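Local coordinates for chitin oligosaccharide binding protein NagB2 (Paenibacillus sp. FPU-7, PDB 7EHU) that binds chitin oligosaccharides such as N,N'-diacetylchitobiose and N,N',N''-triacetylchitotriose, probably as the extracellular solute-binding component of an uptake system, at residues H110-L118 against D136-E144; G27-R35 against A327-F335. All coordinates share one frame; numbering follows the deposited sequence.

Contact 1: H110-L118 against D136-E144; sequences HLLPLNDIL and DGKIYGLPE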
ATOM      1  N   HIS A 110      -0.597 -22.048  -8.029  1.00 10.24           N
ATOM      2  CA  HIS A 110      -1.976 -21.669  -7.788  1.00 10.09           C
ATOM      3  C   HIS A 110      -2.436 -20.443  -8.550  1.00  9.37           C
ATOM      4  O   HIS A 110      -3.612 -20.093  -8.445  1.00  9.81           O
ATOM      5  CB  HIS A 110      -2.216 -21.442  -6.310  1.00 11.78           C
ATOM      6  CG  HIS A 110      -1.958 -22.660  -5.500  1.00 15.28           C
ATOM      7  ND1 HIS A 110      -2.358 -23.913  -5.912  1.00 17.10           N
ATOM      8  CD2 HIS A 110      -1.323 -22.826  -4.320  1.00 17.09           C
ATOM      9  CE1 HIS A 110      -1.970 -24.803  -5.020  1.00 18.85           C
ATOM     10  NE2 HIS A 110      -1.339 -24.171  -4.044  1.00 18.09           N
ATOM     11  N   LEU A 111      -1.555 -19.795  -9.311  1.00  9.21           N
ATOM     12  CA  LEU A 111      -1.879 -18.573 -10.047  1.00  9.29           C
ATOM     13  C   LEU A 111      -1.918 -18.824 -11.547  1.00  9.55           C
ATOM     14  O   LEU A 111      -1.003 -19.435 -12.106  1.00 10.51           O
ATOM     15  CB  LEU A 111      -0.866 -17.462  -9.758  1.00  9.54           C
ATOM     16  CG  LEU A 111      -0.772 -16.999  -8.307  1.00  9.81           C
ATOM     17  CD1 LEU A 111       0.174 -15.805  -8.182  1.00 10.00           C
ATOM     18  CD2 LEU A 111      -2.146 -16.628  -7.732  1.00 10.81           C
ATOM     19  N   LEU A 112      -2.965 -18.324 -12.196  1.00  9.39           N
ATOM     20  CA  LEU A 112      -3.105 -18.451 -13.647  1.00 10.14           C
ATOM     21  C   LEU A 112      -2.076 -17.577 -14.348  1.00  9.73           C
ATOM     22  O   LEU A 112      -2.060 -16.367 -14.108  1.00  9.88           O
ATOM     23  CB  LEU A 112      -4.521 -18.011 -14.037  1.00 10.81           C
ATOM     24  CG  LEU A 112      -4.952 -18.270 -15.482  1.00 12.80           C
ATOM     25  CD1 LEU A 112      -5.178 -19.758 -15.711  1.00 15.46           C
ATOM     26  CD2 LEU A 112      -6.206 -17.479 -15.816  1.00 13.94           C
ATOM     27  N   PRO A 113      -1.226 -18.118 -15.232  1.00 10.65           N
ATOM     28  CA  PRO A 113      -0.368 -17.240 -16.036  1.00  9.72           C
ATOM     29  C   PRO A 113      -1.217 -16.502 -17.064  1.00  9.20           C
ATOM     30  O   PRO A 113      -2.119 -17.070 -17.689  1.00 10.32           O
ATOM     31  CB  PRO A 113       0.638 -18.204 -16.680  1.00 12.12           C
ATOM     32  CG  PRO A 113      -0.055 -19.499 -16.713  1.00 13.56           C
ATOM     33  CD  PRO A 113      -0.996 -19.538 -15.528  1.00 11.96           C
ATOM     34  N   LEU A 114      -0.922 -15.213 -17.237  1.00  9.42           N
ATOM     35  CA  LEU A 114      -1.799 -14.315 -17.982  1.00  9.93           C
ATOM     36  C   LEU A 114      -1.252 -13.851 -19.328  1.00 10.28           C
ATOM     37  O   LEU A 114      -1.953 -13.127 -20.037  1.00 11.36           O
ATOM     38  CB  LEU A 114      -2.122 -13.081 -17.137  1.00 10.12           C
ATOM     39  CG  LEU A 114      -2.779 -13.366 -15.793  1.00  9.26           C
ATOM     40  CD1 LEU A 114      -3.021 -12.099 -15.022  1.00 10.53           C
ATOM     41  CD2 LEU A 114      -4.075 -14.129 -15.974  1.00 10.69           C
ATOM     42  N   ASN A 115      -0.042 -14.257 -19.716  1.00 11.32           N
ATOM     43  CA  ASN A 115       0.581 -13.676 -20.910  1.00 11.78           C
ATOM     44  C   ASN A 115      -0.304 -13.844 -22.151  1.00 12.06           C
ATOM     45  O   ASN A 115      -0.522 -12.892 -22.914  1.00 12.82           O
ATOM     46  CB  ASN A 115       1.962 -14.301 -21.142  1.00 13.41           C
ATOM     47  CG  ASN A 115       2.917 -14.107 -19.963  1.00 15.03           C
ATOM     48  OD1 ASN A 115       2.601 -14.441 -18.830  1.00 14.52           O
ATOM     49  ND2 ASN A 115       4.105 -13.613 -20.245  1.00 16.76           N
ATOM     50  N   ASP A 116      -0.800 -15.062 -22.396  1.00 12.13           N
ATOM     51  CA  ASP A 116      -1.621 -15.286 -23.583  1.00 13.15           C
ATOM     52  C   ASP A 116      -2.940 -14.532 -23.487  1.00 12.37           C
ATOM     53  O   ASP A 116      -3.429 -13.996 -24.489  1.00 12.91           O
ATOM     54  CB  ASP A 116      -1.866 -16.784 -23.776  1.00 16.50           C
ATOM     55  CG  ASP A 116      -0.761 -17.467 -24.567  1.00 20.55           C
ATOM     56  OD1 ASP A 116       0.220 -16.788 -24.960  1.00 22.56           O
ATOM     57  OD2 ASP A 116      -0.880 -18.697 -24.811  1.00 22.03           O
ATOM     58  N   ILE A 117      -3.534 -14.492 -22.294  1.00 12.05           N
ATOM     59  CA  ILE A 117      -4.762 -13.732 -22.121  1.00 11.88           C
ATOM     60  C   ILE A 117      -4.531 -12.266 -22.438  1.00 11.97           C
ATOM     61  O   ILE A 117      -5.356 -11.620 -23.099  1.00 12.43           O
ATOM     62  CB  ILE A 117      -5.316 -13.923 -20.698  1.00 13.44           C
ATOM     63  CG1 ILE A 117      -5.879 -15.330 -20.562  1.00 14.99           C
ATOM     64  CG2 ILE A 117      -6.367 -12.851 -20.370  1.00 14.21           C
ATOM     65  CD1 ILE A 117      -5.958 -15.812 -19.132  1.00 15.81           C
ATOM     66  N   LEU A 118      -3.411 -11.714 -21.971  1.00 11.88           N
ATOM     67  CA  LEU A 118      -3.150 -10.309 -22.245  1.00 12.28           C
ATOM     68  C   LEU A 118      -2.999 -10.050 -23.738  1.00 12.71           C
ATOM     69  O   LEU A 118      -3.490  -9.033 -24.251  1.00 13.32           O
ATOM     70  CB  LEU A 118      -1.914  -9.825 -21.496  1.00 13.30           C
ATOM     71  CG  LEU A 118      -2.042  -9.791 -19.970  1.00 14.76           C
ATOM     72  CD1 LEU A 118      -0.755  -9.265 -19.373  1.00 17.08           C
ATOM     73  CD2 LEU A 118      -3.218  -8.960 -19.486  1.00 16.39           C
ATOM     74  N   ASP A 136       9.645 -15.446 -13.528  1.00 18.22           N
ATOM     75  CA  ASP A 136      10.233 -16.186 -14.650  1.00 20.89           C
ATOM     76  C   ASP A 136       9.526 -15.865 -15.967  1.00 19.71           C
ATOM     77  O   ASP A 136       9.252 -16.747 -16.790  1.00 21.16           O
ATOM     78  CB  ASP A 136      10.271 -17.694 -14.386  1.00 24.92           C
ATOM     79  CG  ASP A 136      11.128 -18.052 -13.188  1.00 29.27           C
ATOM     80  OD1 ASP A 136      12.183 -17.408 -13.003  1.00 31.10           O
ATOM     81  OD2 ASP A 136      10.760 -18.983 -12.436  1.00 31.43           O
ATOM     82  N   GLY A 137       9.245 -14.581 -16.173  1.00 18.13           N
ATOM     83  CA  GLY A 137       8.668 -14.094 -17.410  1.00 17.79           C
ATOM     84  C   GLY A 137       7.161 -14.207 -17.549  1.00 16.51           C
ATOM     85  O   GLY A 137       6.603 -13.644 -18.496  1.00 19.47           O
ATOM     86  N   LYS A 138       6.453 -14.854 -16.630  1.00 14.59           N
ATOM     87  CA  LYS A 138       5.028 -15.108 -16.862  1.00 13.11           C
ATOM     88  C   LYS A 138       4.375 -14.148 -15.843  1.00 12.13           C
ATOM     89  O   LYS A 138       4.906 -13.902 -14.733  1.00 11.94           O
ATOM     90  CB  LYS A 138       4.806 -16.459 -16.310  1.00 15.70           C
ATOM     91  CG  LYS A 138       5.605 -17.594 -17.101  1.00 21.69           C
ATOM     92  CD  LYS A 138       5.296 -19.033 -16.600  1.00 26.38           C
ATOM     93  CE  LYS A 138       6.211 -18.465 -15.364  1.00 29.29           C
ATOM     94  NZ  LYS A 138       6.588 -19.026 -14.102  1.00 28.14           N
ATOM     95  N   ILE A 139       3.248 -13.595 -16.240  1.00 10.89           N
ATOM     96  CA  ILE A 139       2.539 -12.579 -15.487  1.00 10.51           C
ATOM     97  C   ILE A 139       1.432 -13.276 -14.711  1.00  9.59           C
ATOM     98  O   ILE A 139       0.627 -14.000 -15.300  1.00 10.38           O
ATOM     99  CB  ILE A 139       1.978 -11.526 -16.457  1.00 11.03           C
ATOM    100  CG1 ILE A 139       3.120 -10.780 -17.172  1.00 13.03           C
ATOM    101  CG2 ILE A 139       1.072 -10.555 -15.728  1.00 11.03           C
ATOM    102  CD1 ILE A 139       2.759 -10.261 -18.546  1.00 15.11           C
ATOM    103  N   TYR A 140       1.364 -13.025 -13.404  1.00  8.93           N
ATOM    104  CA  TYR A 140       0.447 -13.746 -12.527  1.00  8.53           C
ATOM    105  C   TYR A 140      -0.552 -12.850 -11.805  1.00  8.57           C
ATOM    106  O   TYR A 140      -1.289 -13.328 -10.943  1.00  9.13           O
ATOM    107  CB  TYR A 140       1.245 -14.567 -11.516  1.00  9.75           C
ATOM    108  CG  TYR A 140       1.963 -15.738 -12.132  1.00 10.10           C
ATOM    109  CD1 TYR A 140       1.268 -16.877 -12.543  1.00  9.74           C
ATOM    110  CD2 TYR A 140       3.344 -15.716 -12.301  1.00 10.75           C
ATOM    111  CE1 TYR A 140       1.930 -17.967 -13.098  1.00 10.97           C
ATOM    112  CE2 TYR A 140       4.017 -16.791 -12.849  1.00 12.72           C
ATOM    113  CZ  TYR A 140       3.304 -17.922 -13.231  1.00 11.78           C
ATOM    114  OH  TYR A 140       3.997 -18.973 -13.783  1.00 14.26           O
ATOM    115  N   GLY A 141      -0.626 -11.581 -12.156  1.00  8.77           N
ATOM    116  CA  GLY A 141      -1.642 -10.692 -11.614  1.00  9.28           C
ATOM    117  C   GLY A 141      -1.533  -9.352 -12.304  1.00  8.07           C
ATOM    118  O   GLY A 141      -0.561  -9.088 -13.015  1.00  9.33           O
ATOM    119  N   LEU A 142      -2.534  -8.502 -12.068  1.00  8.34           N
ATOM    120  CA  LEU A 142      -2.648  -7.237 -12.789  1.00  8.41           C
ATOM    121  C   LEU A 142      -2.917  -6.125 -11.785  1.00  8.53           C
ATOM    122  O   LEU A 142      -3.970  -6.126 -11.130  1.00  8.67           O
ATOM    123  CB  LEU A 142      -3.745  -7.275 -13.850  1.00  9.39           C
ATOM    124  CG  LEU A 142      -3.521  -8.345 -14.908  1.00  9.98           C
ATOM    125  CD1 LEU A 142      -4.738  -8.471 -15.805  1.00 11.27           C
ATOM    126  CD2 LEU A 142      -2.283  -8.097 -15.769  1.00 11.42           C
ATOM    127  N   PRO A 143      -2.012  -5.168 -11.631  1.00  8.24           N
ATOM    128  CA  PRO A 143      -2.228  -4.127 -10.629  1.00  7.76           C
ATOM    129  C   PRO A 143      -3.452  -3.306 -11.003  1.00  7.71           C
ATOM    130  O   PRO A 143      -3.671  -2.986 -12.178  1.00  8.90           O
ATOM    131  CB  PRO A 143      -0.947  -3.298 -10.709  1.00  9.91           C
ATOM    132  CG  PRO A 143      -0.403  -3.544 -12.068  1.00 11.00           C
ATOM    133  CD  PRO A 143      -0.780  -4.954 -12.399  1.00  8.69           C
ATOM    134  N   GLU A 144      -4.239  -2.936  -9.991  1.00  8.08           N
ATOM    135  CA  GLU A 144      -5.436  -2.115 -10.165  1.00  8.49           C
ATOM    136  C   GLU A 144      -5.114  -0.630 -10.167  1.00  8.20           C
ATOM    137  O   GLU A 144      -5.812   0.147 -10.822  1.00  9.19           O
ATOM    138  CB  GLU A 144      -6.413  -2.422  -9.005  1.00  9.91           C
ATOM    139  CG  GLU A 144      -7.578  -1.492  -8.886  1.00 11.79           C
ATOM    140  CD  GLU A 144      -8.564  -1.828  -7.777  1.00 12.56           C
ATOM    141  OE1 GLU A 144      -8.547  -2.941  -7.232  1.00 13.99           O
ATOM    142  OE2 GLU A 144      -9.386  -0.956  -7.472  1.00 16.59           O
TER
HETATM  143  O   HOH W   1      -3.337 -14.768 -12.126  1.00 10.09           O

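Contact 2: G27-R35 against A327-F335; sequences GDSVSLTLR and AEKKAVKAF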
ATOM      1  N   GLY A  27     -25.015 -20.075 -20.501  1.00 42.48           N
ATOM      2  CA  GLY A  27     -24.452 -21.354 -20.094  1.00 41.40           C
ATOM      3  C   GLY A  27     -23.098 -21.621 -20.717  1.00 40.69           C
ATOM      4  O   GLY A  27     -22.793 -21.030 -21.758  1.00 42.10           O
ATOM      5  N   ASP A  28     -22.283 -22.505 -20.128  1.00 37.49           N
ATOM      6  CA  ASP A  28     -22.652 -23.336 -18.983  1.00 34.49           C
ATOM      7  C   ASP A  28     -22.825 -22.498 -17.717  1.00 29.60           C
ATOM      8  O   ASP A  28     -22.215 -21.434 -17.571  1.00 29.14           O
ATOM      9  CB  ASP A  28     -21.572 -24.399 -18.697  1.00 36.48           C
ATOM     10  CG  ASP A  28     -21.417 -25.424 -19.813  1.00 38.68           C
ATOM     11  OD1 ASP A  28     -21.967 -25.220 -20.916  1.00 39.00           O
ATOM     12  OD2 ASP A  28     -20.726 -26.444 -19.572  1.00 39.85           O
ATOM     13  N   SER A  29     -23.679 -22.958 -16.811  1.00 25.47           N
ATOM     14  CA  SER A  29     -23.788 -22.313 -15.510  1.00 24.25           C
ATOM     15  C   SER A  29     -22.446 -22.412 -14.794  1.00 22.00           C
ATOM     16  O   SER A  29     -21.860 -23.495 -14.699  1.00 22.78           O
ATOM     17  CB  SER A  29     -24.882 -23.006 -14.694  1.00 25.79           C
ATOM     18  OG  SER A  29     -25.096 -22.338 -13.468  1.00 28.57           O
ATOM     19  N   VAL A  30     -21.941 -21.279 -14.313  1.00 19.93           N
ATOM     20  CA  VAL A  30     -20.670 -21.253 -13.595  1.00 19.12           C
ATOM     21  C   VAL A  30     -20.749 -20.197 -12.501  1.00 17.30           C
ATOM     22  O   VAL A  30     -21.278 -19.105 -12.713  1.00 16.34           O
ATOM     23  CB  VAL A  30     -19.499 -21.006 -14.577  1.00 21.23           C
ATOM     24  CG1 VAL A  30     -19.607 -19.656 -15.249  1.00 22.30           C
ATOM     25  CG2 VAL A  30     -18.182 -21.152 -13.891  1.00 22.04           C
ATOM     26  N   SER A  31     -20.233 -20.529 -11.322  1.00 17.80           N
ATOM     27  CA  SER A  31     -20.187 -19.608 -10.196  1.00 18.10           C
ATOM     28  C   SER A  31     -18.733 -19.313  -9.872  1.00 17.43           C
ATOM     29  O   SER A  31     -17.927 -20.241  -9.720  1.00 20.42           O
ATOM     30  CB  SER A  31     -20.876 -20.205  -8.963  1.00 21.30           C
ATOM     31  OG  SER A  31     -20.792 -19.318  -7.857  1.00 25.41           O
ATOM     32  N   LEU A  32     -18.400 -18.029  -9.765  1.00 14.79           N
ATOM     33  CA  LEU A  32     -17.039 -17.599  -9.456  1.00 14.33           C
ATOM     34  C   LEU A  32     -17.087 -16.729  -8.211  1.00 14.57           C
ATOM     35  O   LEU A  32     -17.935 -15.840  -8.101  1.00 17.52           O
ATOM     36  CB  LEU A  32     -16.444 -16.791 -10.619  1.00 15.86           C
ATOM     37  CG  LEU A  32     -16.256 -17.584 -11.923  1.00 18.29           C
ATOM     38  CD1 LEU A  32     -17.491 -17.467 -12.792  1.00 20.20           C
ATOM     39  CD2 LEU A  32     -15.034 -17.097 -12.671  1.00 19.35           C
ATOM     40  N   THR A  33     -16.184 -16.975  -7.278  1.00 11.46           N
ATOM     41  CA  THR A  33     -16.006 -16.091  -6.141  1.00 11.37           C
ATOM     42  C   THR A  33     -14.973 -15.034  -6.487  1.00 10.48           C
ATOM     43  O   THR A  33     -13.896 -15.338  -7.013  1.00 10.99           O
ATOM     44  CB  THR A  33     -15.588 -16.879  -4.908  1.00 13.63           C
ATOM     45  OG1 THR A  33     -16.629 -17.823  -4.616  1.00 16.65           O
ATOM     46  CG2 THR A  33     -15.345 -15.947  -3.706  1.00 14.87           C
ATOM     47  N   LEU A  34     -15.319 -13.787  -6.190  1.00 10.29           N
ATOM     48  CA  LEU A  34     -14.466 -12.629  -6.428  1.00  9.85           C
ATOM     49  C   LEU A  34     -14.151 -12.031  -5.061  1.00  9.27           C
ATOM     50  O   LEU A  34     -14.999 -11.366  -4.450  1.00 10.31           O
ATOM     51  CB  LEU A  34     -15.167 -11.633  -7.349  1.00 10.69           C
ATOM     52  CG  LEU A  34     -14.289 -10.572  -8.002  1.00 10.90           C
ATOM     53  CD1 LEU A  34     -15.115  -9.763  -9.004  1.00 12.99           C
ATOM     54  CD2 LEU A  34     -13.625  -9.635  -6.983  1.00 11.12           C
ATOM     55  N   ARG A  35     -12.944 -12.317  -4.573  1.00  8.79           N
ATOM     56  CA  ARG A  35     -12.449 -11.815  -3.301  1.00  8.79           C
ATOM     57  C   ARG A  35     -11.899 -10.407  -3.477  1.00  8.24           C
ATOM     58  O   ARG A  35     -10.968 -10.194  -4.259  1.00  8.45           O
ATOM     59  CB  ARG A  35     -11.358 -12.752  -2.783  1.00  9.20           C
ATOM     60  CG  ARG A  35     -10.576 -12.252  -1.572  1.00  8.80           C
ATOM     61  CD  ARG A  35     -11.362 -12.263  -0.257  1.00  8.75           C
ATOM     62  NE  ARG A  35     -12.039 -13.529  -0.079  1.00  9.20           N
ATOM     63  CZ  ARG A  35     -11.446 -14.699   0.155  1.00  8.95           C
ATOM     64  NH1 ARG A  35     -10.128 -14.758   0.270  1.00  9.31           N
ATOM     65  NH2 ARG A  35     -12.160 -15.815   0.221  1.00  9.68           N
ATOM     66  N   ALA A 327     -15.325 -22.950 -18.789  1.00 17.74           N
ATOM     67  CA  ALA A 327     -16.376 -21.959 -18.577  1.00 18.11           C
ATOM     68  C   ALA A 327     -15.919 -20.885 -17.599  1.00 16.45           C
ATOM     69  O   ALA A 327     -16.186 -19.689 -17.795  1.00 16.89           O
ATOM     70  CB  ALA A 327     -17.644 -22.648 -18.071  1.00 18.32           C
ATOM     71  N   GLU A 328     -15.241 -21.303 -16.530  1.00 15.04           N
ATOM     72  CA  GLU A 328     -14.701 -20.353 -15.565  1.00 14.41           C
ATOM     73  C   GLU A 328     -13.682 -19.432 -16.213  1.00 13.34           C
ATOM     74  O   GLU A 328     -13.684 -18.221 -15.966  1.00 13.07           O
ATOM     75  CB  GLU A 328     -14.074 -21.116 -14.398  1.00 14.64           C
ATOM     76  CG  GLU A 328     -15.069 -21.822 -13.458  1.00 16.25           C
ATOM     77  CD  GLU A 328     -14.364 -22.671 -12.412  1.00 17.94           C
ATOM     78  OE1 GLU A 328     -13.423 -23.378 -12.807  1.00 17.13           O
ATOM     79  OE2 GLU A 328     -14.723 -22.620 -11.207  1.00 20.21           O
ATOM     80  N   LYS A 329     -12.811 -19.974 -17.058  1.00 13.68           N
ATOM     81  CA  LYS A 329     -11.783 -19.145 -17.687  1.00 14.29           C
ATOM     82  C   LYS A 329     -12.396 -18.143 -18.652  1.00 13.27           C
ATOM     83  O   LYS A 329     -11.934 -17.003 -18.723  1.00 13.48           O
ATOM     84  CB  LYS A 329     -10.708 -20.021 -18.338  1.00 17.87           C
ATOM     85  CG  LYS A 329      -9.316 -19.391 -19.011  1.00 22.42           C
ATOM     86  CD  LYS A 329      -8.826 -20.779 -19.435  1.00 26.99           C
ATOM     87  CE  LYS A 329      -8.478 -21.429 -18.109  1.00 29.91           C
ATOM     88  NZ  LYS A 329      -7.754 -22.709 -18.092  1.00 31.98           N
ATOM     89  N   LYS A 330     -13.475 -18.511 -19.354  1.00 13.57           N
ATOM     90  CA  LYS A 330     -14.172 -17.538 -20.191  1.00 14.91           C
ATOM     91  C   LYS A 330     -14.716 -16.376 -19.365  1.00 13.54           C
ATOM     92  O   LYS A 330     -14.632 -15.216 -19.784  1.00 14.15           O
ATOM     93  CB  LYS A 330     -15.309 -18.226 -20.931  1.00 18.77           C
ATOM     94  CG  LYS A 330     -16.037 -17.367 -21.954  1.00 23.11           C
ATOM     95  CD  LYS A 330     -17.042 -18.187 -22.771  1.00 27.65           C
ATOM     96  CE  LYS A 330     -16.517 -19.606 -23.041  1.00 31.74           C
ATOM     97  NZ  LYS A 330     -15.423 -19.792 -24.044  1.00 34.25           N
ATOM     98  N   ALA A 331     -15.316 -16.677 -18.214  1.00 13.57           N
ATOM     99  CA  ALA A 331     -15.822 -15.632 -17.335  1.00 13.77           C
ATOM    100  C   ALA A 331     -14.694 -14.763 -16.804  1.00 12.61           C
ATOM    101  O   ALA A 331     -14.838 -13.538 -16.725  1.00 12.21           O
ATOM    102  CB  ALA A 331     -16.607 -16.272 -16.194  1.00 14.16           C
ATOM    103  N   VAL A 332     -13.568 -15.380 -16.437  1.00 11.94           N
ATOM    104  CA  VAL A 332     -12.435 -14.628 -15.920  1.00 12.51           C
ATOM    105  C   VAL A 332     -11.877 -13.709 -16.994  1.00 12.00           C
ATOM    106  O   VAL A 332     -11.553 -12.549 -16.721  1.00 11.53           O
ATOM    107  CB  VAL A 332     -11.363 -15.594 -15.369  1.00 13.53           C
ATOM    108  CG1 VAL A 332     -10.006 -14.903 -15.262  1.00 14.00           C
ATOM    109  CG2 VAL A 332     -11.774 -16.166 -14.029  1.00 15.11           C
ATOM    110  N   LYS A 333     -11.744 -14.211 -18.219  1.00 11.43           N
ATOM    111  CA  LYS A 333     -11.231 -13.366 -19.291  1.00 12.39           C
ATOM    112  C   LYS A 333     -12.148 -12.172 -19.522  1.00 11.14           C
ATOM    113  O   LYS A 333     -11.675 -11.058 -19.759  1.00 11.94           O
ATOM    114  CB  LYS A 333     -11.091 -14.176 -20.575  1.00 15.82           C
ATOM    115  CG  LYS A 333      -9.957 -15.186 -20.563  1.00 19.99           C
ATOM    116  CD  LYS A 333      -9.579 -15.631 -21.984  1.00 24.01           C
ATOM    117  CE  LYS A 333      -9.418 -17.136 -22.124  1.00 27.54           C
ATOM    118  NZ  LYS A 333      -9.458 -17.536 -23.562  1.00 29.06           N
ATOM    119  N   ALA A 334     -13.461 -12.390 -19.475  1.00 11.81           N
ATOM    120  CA  ALA A 334     -14.408 -11.292 -19.653  1.00 11.98           C
ATOM    121  C   ALA A 334     -14.287 -10.271 -18.530  1.00 11.44           C
ATOM    122  O   ALA A 334     -14.378  -9.060 -18.768  1.00 11.97           O
ATOM    123  CB  ALA A 334     -15.841 -11.829 -19.763  1.00 13.15           C
ATOM    124  N   PHE A 335     -14.080 -10.743 -17.302  1.00 11.12           N
ATOM    125  CA  PHE A 335     -13.883  -9.825 -16.194  1.00 10.66           C
ATOM    126  C   PHE A 335     -12.632  -8.975 -16.416  1.00  9.96           C
ATOM    127  O   PHE A 335     -12.659  -7.750 -16.230  1.00  9.93           O
ATOM    128  CB  PHE A 335     -13.757 -10.586 -14.870  1.00 11.30           C
ATOM    129  CG  PHE A 335     -13.343  -9.696 -13.728  1.00 10.59           C
ATOM    130  CD1 PHE A 335     -14.263  -8.846 -13.127  1.00 11.31           C
ATOM    131  CD2 PHE A 335     -12.033  -9.649 -13.306  1.00 11.18           C
ATOM    132  CE1 PHE A 335     -13.890  -7.997 -12.115  1.00 11.57           C
ATOM    133  CE2 PHE A 335     -11.651  -8.790 -12.279  1.00 11.48           C
ATOM    134  CZ  PHE A 335     -12.577  -7.953 -11.697  1.00 12.28           C
TER
HETATM  135  O   HOH W   2     -17.659 -22.825 -11.015  1.00 40.57           O

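Contact 1: H110-L118 against D136-E144
L111 crosses the ring of Y140 obliquely, its CB 3.6 Å from Y140 CD1, while the carbonyl of the same leucine reaches the ring edge near its plane, L111 O lying 3.4 Å from Y140 CE1. In this solute-binding protein fold the pair joins the loop leading into helix 115-121 to the start of the long strand 138-154, whose E144 touches the bound glycan. P113 adds its CB beside Y140 CE1, and T102 and A106 of helix 100-107 also meet the tyrosine. The backbone is pinned by L114 N, which donates to I139 O (2.8 Å). N115 turns its CG beside its own backbone N (chi1 -59°), which brings the side-chain amide against strand backbone: OD1 accepts an almost straight bond from I139 N (2.8 Å, 165° at the hydrogen), and ND2 donates to a lone pair of G137 O (3.0 Å). ND2 and OD1 thus take up G137 O and I139 N, which flank K138, much as the N-H and C=O of one residue in a parallel strand would. With an alanine in place of N115, I139 N and G137 O would probably lose these partners, and the start of the strand would be less firmly held to the helix. Deeper in, L114 CD1 meets L142 CG tip to tip at 3.8 Å, and L118 crosses I139 at about a right angle, with L118 CD1 3.7 Å from I139 CD1.

Contact 2: G27-R35 against A327-F335
Strand 30-35 and helix 327-335 run in broadly the same direction, their axes inclined at 53° and 8.7 Å apart at closest approach. V30, L32 and L34 point their side chains toward the helix. V30 makes a crowded, somewhat strained approach: its CG2, anti to the backbone N, lies only 3.2 Å from CG of E328, and its CB sits 4.3 Å from the CB of A327. This is the layered alpha/beta arrangement of a solute-binding protein lobe, in which a helix from late in the sequence covers the first strand of a sheet; helix 44-60 packs nearby, meeting L34 through V54 and F335 through L50. L32 fills the next place along the helix with its two methyls: CD1 lies 3.7 Å from A331 CB, and CD2 is the same 3.7 Å from V332 CG2, close to the carbonyl of E328 as well. One turn on, L34 meets F335 at about a right angle, L34 CD1 being 3.8 Å from F335 CE1. At the polar margin the carboxylate of E328 has three partners. OE1 accepts from the backbone N of N325, just ahead of the helix, the glutamate's half of a capping box. E328 OE2 accepts from Q92 NE2 and from a water 2.9 Å away, which also donates to S31 O at 2.9 Å.

How the contacts relate
From the N terminus, strand 30-36 comes first and waits almost 300 residues for its partner: contact 2 closes a very long loop when helix 326-339 returns to it. Within that loop the chain reaches 110-118, and after only 17 intervening residues 136-144 closes contact 1, so the small loop lies wholly inside the large one. Both contacts reach the same mixed sheet, with centres about 17 Å apart. They also touch directly: I117 of contact 1, on helix 115-121, places CG1 4.0 Å from CD of K333 of contact 2. Helix 326-339 ties them further, since its I336 packs against L142.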